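DnaJ homolog subfamily C member 27-A (Xenopus laevis, PDB 6JMG) binds GTP and magnesium through a Rab-like small GTPase domain joined to a DnaJ domain, and is possibly involved in regulating the MEK/ERK pathway. Local coordinates at residues I51-T56 and N68-A73; I20-A25 and E84-T89. All coordinates share one frame; numbering follows the deposited sequence.

Contact 1 (I51-T56 and N68-A73); sequences IDYGVT and NIFDMA
Tyr53 OH donates to Asn68 OD1 over 2.6 Å, the shortest polar bond between residues 51-56 and 68-73. The phenol ring and the amide lie side by side with planes only 11° apart, and OD1 sits at the ring's edge, the donor tilted somewhat from the carbonyl plane. Tyr53 holds CG anti to its backbone N (chi1 171°), which sets CG beside the carbonyl carbon, on the face of the sheet shared with Phe70 and Asn68. Val55 CG2 also packs against OD1, which has a weak second donor in Lys66 NZ, while Asn68 ND2 donates to Ile17 O on the adjoining strand 15-22.

Tyr53 and Phe70 meet obliquely, with centroids 4.9 Å apart. Tyr53 CD1 stands 3.6 Å above one face of the Phe70 ring, displaced toward its rim. Farther along the same face, Ile51 CD1 reaches Met72 CG at 3.6 Å and also touches Phe70 CB. The other face carries Asp52, Asp71 and Ile69, whose CD1 meets Thr56 CG2.

Four backbone bonds fix this antiparallel register, two at the hydrogen-bonded pair Asp52-Asp71 and two at Gly54-Ile69. Asp52 N to Asp71 O is 2.8 Å with an N-H...O angle of 170°, and Ile69 N to Gly54 O is equally straight. The hairpin formed by strands 51-60 and 63-72 joins the two switch regions of the Ras-like fold.

Buried Asp71 turns its carboxylate to Ser30 and Ser21, and the nearest atom of its side chain is about 4 Å from the bound magnesium ion. Since Ser30 is itself a ligand of magnesium, the hydrogen bond between Ser30 OG and Asp71 OD2 makes the aspartate a second-shell group, consistent with backbone pairing that anchors its position beside the metal.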
loop_
_atom_site.group_PDB
_atom_site.type_symbol
_atom_site.label_atom_id
_atom_site.label_comp_id
_atom_site.label_asym_id
_atom_site.label_seq_id
_atom_site.Cartn_x
_atom_site.Cartn_y
_atom_site.Cartn_z
ATOM N N ILE A 51 15.697 14.465 4.163
ATOM C CA ILE A 51 15.704 13.328 3.252
ATOM C C ILE A 51 17.149 13.030 2.851
ATOM O O ILE A 51 17.942 13.940 2.595
ATOM C CB ILE A 51 14.775 13.620 2.046
ATOM C CG1 ILE A 51 14.653 12.419 1.122
ATOM C CG2 ILE A 51 15.219 14.846 1.315
ATOM C CD1 ILE A 51 13.449 11.563 1.461
ATOM N N ASP A 52 17.499 11.745 2.832
ATOM C CA ASP A 52 18.808 11.288 2.387
ATOM C C ASP A 52 18.619 10.391 1.181
ATOM O O ASP A 52 17.815 9.457 1.218
ATOM C CB ASP A 52 19.565 10.532 3.466
ATOM C CG ASP A 52 20.592 11.378 4.151
ATOM O OD1 ASP A 52 20.461 12.621 4.113
ATOM O OD2 ASP A 52 21.533 10.803 4.733
ATOM N N TYR A 53 19.305 10.727 0.099
ATOM C CA TYR A 53 19.185 10.023 -1.159
ATOM C C TYR A 53 20.442 9.219 -1.404
ATOM O O TYR A 53 21.558 9.715 -1.211
ATOM C CB TYR A 53 18.968 10.989 -2.329
ATOM C CG TYR A 53 19.041 10.319 -3.680
ATOM C CD1 TYR A 53 18.023 9.484 -4.118
ATOM C CD2 TYR A 53 20.148 10.491 -4.508
ATOM C CE1 TYR A 53 18.094 8.859 -5.369
ATOM C CE2 TYR A 53 20.229 9.870 -5.752
ATOM C CZ TYR A 53 19.208 9.062 -6.174
ATOM O OH TYR A 53 19.292 8.442 -7.392
ATOM N N GLY A 54 20.254 7.999 -1.880
ATOM C CA GLY A 54 21.378 7.158 -2.221
ATOM C C GLY A 54 20.943 6.115 -3.221
ATOM O O GLY A 54 19.752 5.865 -3.418
ATOM N N VAL A 55 21.932 5.546 -3.880
ATOM C CA VAL A 55 21.710 4.465 -4.820
ATOM C C VAL A 55 22.482 3.255 -4.329
ATOM O O VAL A 55 23.649 3.370 -3.935
ATOM C CB VAL A 55 22.128 4.873 -6.241
ATOM C CG1 VAL A 55 22.104 3.668 -7.180
ATOM C CG2 VAL A 55 21.179 5.983 -6.730
ATOM N N THR A 56 21.819 2.108 -4.334
ATOM C CA THR A 56 22.461 0.837 -4.061
ATOM C C THR A 56 22.133 -0.113 -5.206
ATOM O O THR A 56 21.229 0.133 -6.010
ATOM C CB THR A 56 22.007 0.268 -2.708
ATOM O OG1 THR A 56 22.720 -0.946 -2.430
ATOM C CG2 THR A 56 20.519 -0.008 -2.720
ATOM N N ASN A 68 16.972 3.248 -6.051
ATOM C CA ASN A 68 17.016 4.620 -5.578
ATOM C C ASN A 68 16.330 4.695 -4.225
ATOM O O ASN A 68 15.118 4.481 -4.126
ATOM C CB ASN A 68 16.331 5.559 -6.567
ATOM C CG ASN A 68 17.032 5.606 -7.906
ATOM O OD1 ASN A 68 18.038 6.300 -8.073
ATOM N ND2 ASN A 68 16.511 4.860 -8.866
ATOM N N ILE A 69 17.090 5.025 -3.191
ATOM C CA ILE A 69 16.576 5.071 -1.834
ATOM C C ILE A 69 16.426 6.528 -1.422
ATOM O O ILE A 69 17.366 7.318 -1.559
ATOM C CB ILE A 69 17.491 4.298 -0.865
ATOM C CG1 ILE A 69 17.577 2.823 -1.285
ATOM C CG2 ILE A 69 16.942 4.355 0.549
ATOM C CD1 ILE A 69 18.426 1.920 -0.340
ATOM N N PHE A 70 15.228 6.885 -0.961
ATOM C CA PHE A 70 14.919 8.186 -0.371
ATOM C C PHE A 70 14.588 7.892 1.082
ATOM O O PHE A 70 13.434 7.638 1.436
ATOM C CB PHE A 70 13.750 8.885 -1.094
ATOM C CG PHE A 70 14.042 9.198 -2.529
ATOM C CD1 PHE A 70 14.141 8.176 -3.472
ATOM C CD2 PHE A 70 14.232 10.508 -2.943
ATOM C CE1 PHE A 70 14.422 8.460 -4.805
ATOM C CE2 PHE A 70 14.501 10.799 -4.259
ATOM C CZ PHE A 70 14.601 9.771 -5.195
ATOM N N ASP A 71 15.612 7.943 1.919
ATOM C CA ASP A 71 15.464 7.705 3.345
ATOM C C ASP A 71 14.885 8.973 3.948
ATOM O O ASP A 71 15.541 10.019 3.917
ATOM C CB ASP A 71 16.825 7.339 3.932
ATOM C CG ASP A 71 16.818 7.245 5.446
ATOM O OD1 ASP A 71 15.745 7.069 6.048
ATOM O OD2 ASP A 71 17.905 7.355 6.037
ATOM N N MET A 72 13.642 8.903 4.451
ATOM C CA MET A 72 12.946 10.115 4.875
ATOM C C MET A 72 13.161 10.374 6.358
ATOM O O MET A 72 13.324 9.451 7.158
ATOM C CB MET A 72 11.428 10.045 4.609
ATOM C CG MET A 72 10.977 9.652 3.175
ATOM S SD MET A 72 9.210 9.960 2.790
ATOM C CE MET A 72 8.387 9.194 4.100
ATOM N N ALA A 73 13.098 11.651 6.719
ATOM C CA ALA A 73 13.189 12.071 8.107
ATOM C C ALA A 73 11.822 11.932 8.756
ATOM O O ALA A 73 10.801 12.281 8.160
ATOM C CB ALA A 73 13.677 13.513 8.174
#

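Contact 2 (I20-A25 and E84-T89); sequences ISMGNA and EFYKDT. With GTP (guanosine-5'-triphosphate), chain C.
Ile20 and Tyr86 cross at about a right angle, the isoleucine presenting CD1 to the ring atom CD1 of Tyr86 at 3.7 Å. The methyl approaches the ring obliquely. Ile20 CG1 takes the crowded position between backbone N and carbonyl carbon (chi1 67°), and this same atom meets Thr89 CG2 at 4.0 Å, again with the two side chains nearly perpendicular. The other branch, CG2, lies 3.8 Å from Phe85 O. Ile20 therefore touches three residues of the loop with three different carbons, and an alanine here would probably leave the Tyr86 ring and the Thr89 methyl without this apolar partner and open a gap between strand and loop.

Met22, two residues along the same strand, crosses Tyr86 obliquely and makes a Met-aromatic contact at the ring's edge: SD is 4.6 Å from the centroid and 77° off the ring normal, with CE1 the nearest ring atom. In the P-loop GTPase fold, strand 15-22 runs into the phosphate-binding loop, here beginning with Gly23, Asn24 and Ala25; Ala25 CA lies 3.4 Å from GTP O2G. Residues 84-89 form the loop between helix 79-82 and strand 91-97, at the C-terminal end of the switch II region.

The hydroxyl of Tyr86 is hydrogen-bonded to Glu113 OE1 on helix 107-117, whose Trp110 and Met114 also touch the tyrosine. Within the loop, Thr89 OG1 donates to Tyr86 O over 2.6 Å, from 56° above the carbonyl plane, and Lys18 NZ bonds to the same hydroxyl oxygen.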
loop_
_atom_site.group_PDB
_atom_site.type_symbol
_atom_site.label_atom_id
_atom_site.label_comp_id
_atom_site.label_asym_id
_atom_site.label_seq_id
_atom_site.Cartn_x
_atom_site.Cartn_y
_atom_site.Cartn_z
ATOM N N ILE A 20 11.390 4.136 -0.512
ATOM C CA ILE A 20 11.398 5.156 0.522
ATOM C C ILE A 20 11.212 4.505 1.883
ATOM O O ILE A 20 10.744 3.368 2.002
ATOM C CB ILE A 20 10.322 6.220 0.284
ATOM C CG1 ILE A 20 8.945 5.614 0.452
ATOM C CG2 ILE A 20 10.470 6.834 -1.111
ATOM C CD1 ILE A 20 7.874 6.683 0.464
ATOM N N SER A 21 11.564 5.257 2.921
ATOM C CA SER A 21 11.375 4.844 4.308
ATOM C C SER A 21 10.408 5.789 5.009
ATOM O O SER A 21 10.493 7.009 4.850
ATOM C CB SER A 21 12.707 4.860 5.053
ATOM O OG SER A 21 13.178 6.205 5.135
ATOM N N MET A 22 9.525 5.236 5.827
ATOM C CA MET A 22 8.582 6.057 6.569
ATOM C C MET A 22 8.501 5.531 7.998
ATOM O O MET A 22 8.669 4.331 8.250
ATOM C CB MET A 22 7.173 6.073 5.926
ATOM C CG MET A 22 7.099 6.548 4.480
ATOM S SD MET A 22 5.462 6.517 3.685
ATOM C CE MET A 22 4.409 6.317 5.091
ATOM N N GLY A 23 8.239 6.439 8.924
ATOM C CA GLY A 23 8.062 6.115 10.326
ATOM C C GLY A 23 8.644 7.209 11.206
ATOM O O GLY A 23 9.437 8.051 10.772
ATOM N N ASN A 24 8.253 7.185 12.478
ATOM C CA ASN A 24 8.581 8.260 13.403
ATOM C C ASN A 24 10.095 8.412 13.578
ATOM O O ASN A 24 10.895 7.557 13.184
ATOM C CB ASN A 24 7.899 8.011 14.747
ATOM C CG ASN A 24 6.396 8.325 14.714
ATOM O OD1 ASN A 24 5.831 8.614 13.661
ATOM N ND2 ASN A 24 5.755 8.277 15.874
ATOM N N ALA A 25 10.485 9.541 14.158
ATOM C CA ALA A 25 11.896 9.779 14.429
ATOM C C ALA A 25 12.441 8.771 15.439
ATOM O O ALA A 25 11.716 8.285 16.316
ATOM C CB ALA A 25 12.109 11.197 14.949
ATOM N N GLU A 84 7.363 15.796 -1.503
ATOM C CA GLU A 84 7.748 15.639 -2.899
ATOM C C GLU A 84 8.129 14.210 -3.265
ATOM O O GLU A 84 8.167 13.887 -4.461
ATOM C CB GLU A 84 8.925 16.558 -3.242
ATOM C CG GLU A 84 8.527 17.868 -3.926
ATOM C CD GLU A 84 8.034 17.689 -5.362
ATOM O OE1 GLU A 84 6.942 18.204 -5.645
ATOM O OE2 GLU A 84 8.723 17.076 -6.214
ATOM N N PHE A 85 8.423 13.335 -2.297
ATOM C CA PHE A 85 9.085 12.097 -2.679
ATOM C C PHE A 85 8.208 10.859 -2.570
ATOM O O PHE A 85 8.713 9.747 -2.760
ATOM C CB PHE A 85 10.373 11.935 -1.878
ATOM C CG PHE A 85 11.309 13.086 -2.036
ATOM C CD1 PHE A 85 12.105 13.198 -3.172
ATOM C CD2 PHE A 85 11.367 14.081 -1.074
ATOM C CE1 PHE A 85 12.966 14.263 -3.315
ATOM C CE2 PHE A 85 12.218 15.150 -1.216
ATOM C CZ PHE A 85 13.005 15.258 -2.331
ATOM N N TYR A 86 6.900 11.014 -2.384
ATOM C CA TYR A 86 6.051 9.830 -2.328
ATOM C C TYR A 86 5.702 9.305 -3.723
ATOM O O TYR A 86 5.450 8.104 -3.885
ATOM C CB TYR A 86 4.765 10.122 -1.552
ATOM C CG TYR A 86 4.897 10.312 -0.053
ATOM C CD1 TYR A 86 5.313 9.274 0.781
ATOM C CD2 TYR A 86 4.545 11.518 0.540
ATOM C CE1 TYR A 86 5.403 9.445 2.166
ATOM C CE2 TYR A 86 4.632 11.698 1.920
ATOM C CZ TYR A 86 5.058 10.664 2.725
ATOM O OH TYR A 86 5.141 10.858 4.088
ATOM N N LYS A 87 5.665 10.167 -4.736
ATOM C CA LYS A 87 5.193 9.730 -6.043
ATOM C C LYS A 87 6.149 8.729 -6.695
ATOM O O LYS A 87 7.364 8.761 -6.494
ATOM C CB LYS A 87 4.976 10.923 -6.976
ATOM C CG LYS A 87 5.887 12.117 -6.737
ATOM C CD LYS A 87 5.533 13.288 -7.674
ATOM C CE LYS A 87 6.587 14.393 -7.629
ATOM N NZ LYS A 87 6.178 15.471 -6.685
ATOM N N ASP A 88 5.576 7.856 -7.518
ATOM C CA ASP A 88 6.318 6.874 -8.307
ATOM C C ASP A 88 7.183 5.987 -7.416
ATOM O O ASP A 88 8.352 5.734 -7.687
ATOM C CB ASP A 88 7.151 7.575 -9.388
ATOM C CG ASP A 88 7.988 6.610 -10.203
ATOM O OD1 ASP A 88 7.419 5.644 -10.768
ATOM O OD2 ASP A 88 9.224 6.806 -10.250
ATOM N N THR A 89 6.584 5.482 -6.352
ATOM C CA THR A 89 7.283 4.611 -5.420
ATOM C C THR A 89 6.927 3.152 -5.655
ATOM O O THR A 89 5.752 2.809 -5.806
ATOM C CB THR A 89 6.936 5.007 -3.995
ATOM O OG1 THR A 89 7.377 6.350 -3.784
ATOM C CG2 THR A 89 7.601 4.068 -3.001
HETATM P PG GTP C . 15.174 9.900 11.866
HETATM O O1G GTP C . 16.046 9.919 10.630
HETATM O O2G GTP C . 13.707 9.848 11.519
HETATM O O3G GTP C . 15.448 11.145 12.691
HETATM O O3B GTP C . 15.404 8.577 12.770
HETATM P PB GTP C . 15.678 7.116 12.152
HETATM O O1B GTP C . 14.392 6.364 11.938
HETATM O O2B GTP C . 16.467 7.113 10.864
HETATM O O3A GTP C . 16.456 6.376 13.351
HETATM P PA GTP C . 18.000 5.952 13.249
HETATM O O1A GTP C . 18.250 4.922 12.175
HETATM O O2A GTP C . 18.886 7.143 13.033
HETATM O "O5'" GTP C . 18.189 5.372 14.722
HETATM C "C5'" GTP C . 17.842 6.165 15.832
HETATM C "C4'" GTP C . 18.655 5.666 17.021
HETATM O "O4'" GTP C . 18.221 4.369 17.325
HETATM C "C3'" GTP C . 20.135 5.546 16.760
HETATM O "O3'" GTP C . 20.721 5.868 17.984
HETATM C "C2'" GTP C . 20.404 4.081 16.508
HETATM O "O2'" GTP C . 21.628 3.609 17.025
HETATM C "C1'" GTP C . 19.305 3.446 17.302
HETATM N N9 GTP C . 18.856 2.194 16.693
HETATM C C8 GTP C . 18.423 2.008 15.403
HETATM N N7 GTP C . 18.053 0.706 15.265
HETATM C C5 GTP C . 18.247 0.073 16.445
HETATM C C6 GTP C . 18.034 -1.235 16.849
HETATM O O6 GTP C . 17.601 -2.076 16.065
HETATM N N1 GTP C . 18.297 -1.593 18.154
HETATM C C2 GTP C . 18.781 -0.670 19.049
HETATM N N2 GTP C . 19.040 -1.056 20.291
HETATM N N3 GTP C . 18.996 0.637 18.645
HETATM C C4 GTP C . 18.738 0.998 17.361
#

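How the contacts relate
Contacts 1 and 2 have centres about 9 Å apart and meet within the Ras-family domain, where strands 63-72 and 15-22 are neighbours in one mixed sheet. Along the chain, residues 20-25 come first, the two segments of contact 1 follow, and residues 84-89 come last, so contact 2 brackets contact 1. Ser21 OG links them directly, with probable hydrogen bonds to Met72 N at 2.8 Å and to Asp71 OD1. The rings of Phe70 and Phe85 meet with their planes at about 35°, joining the hairpin to the loop. The arrangement brings the phosphate-binding loop and the magnesium-side end of strand 63-72 together at the nucleotide.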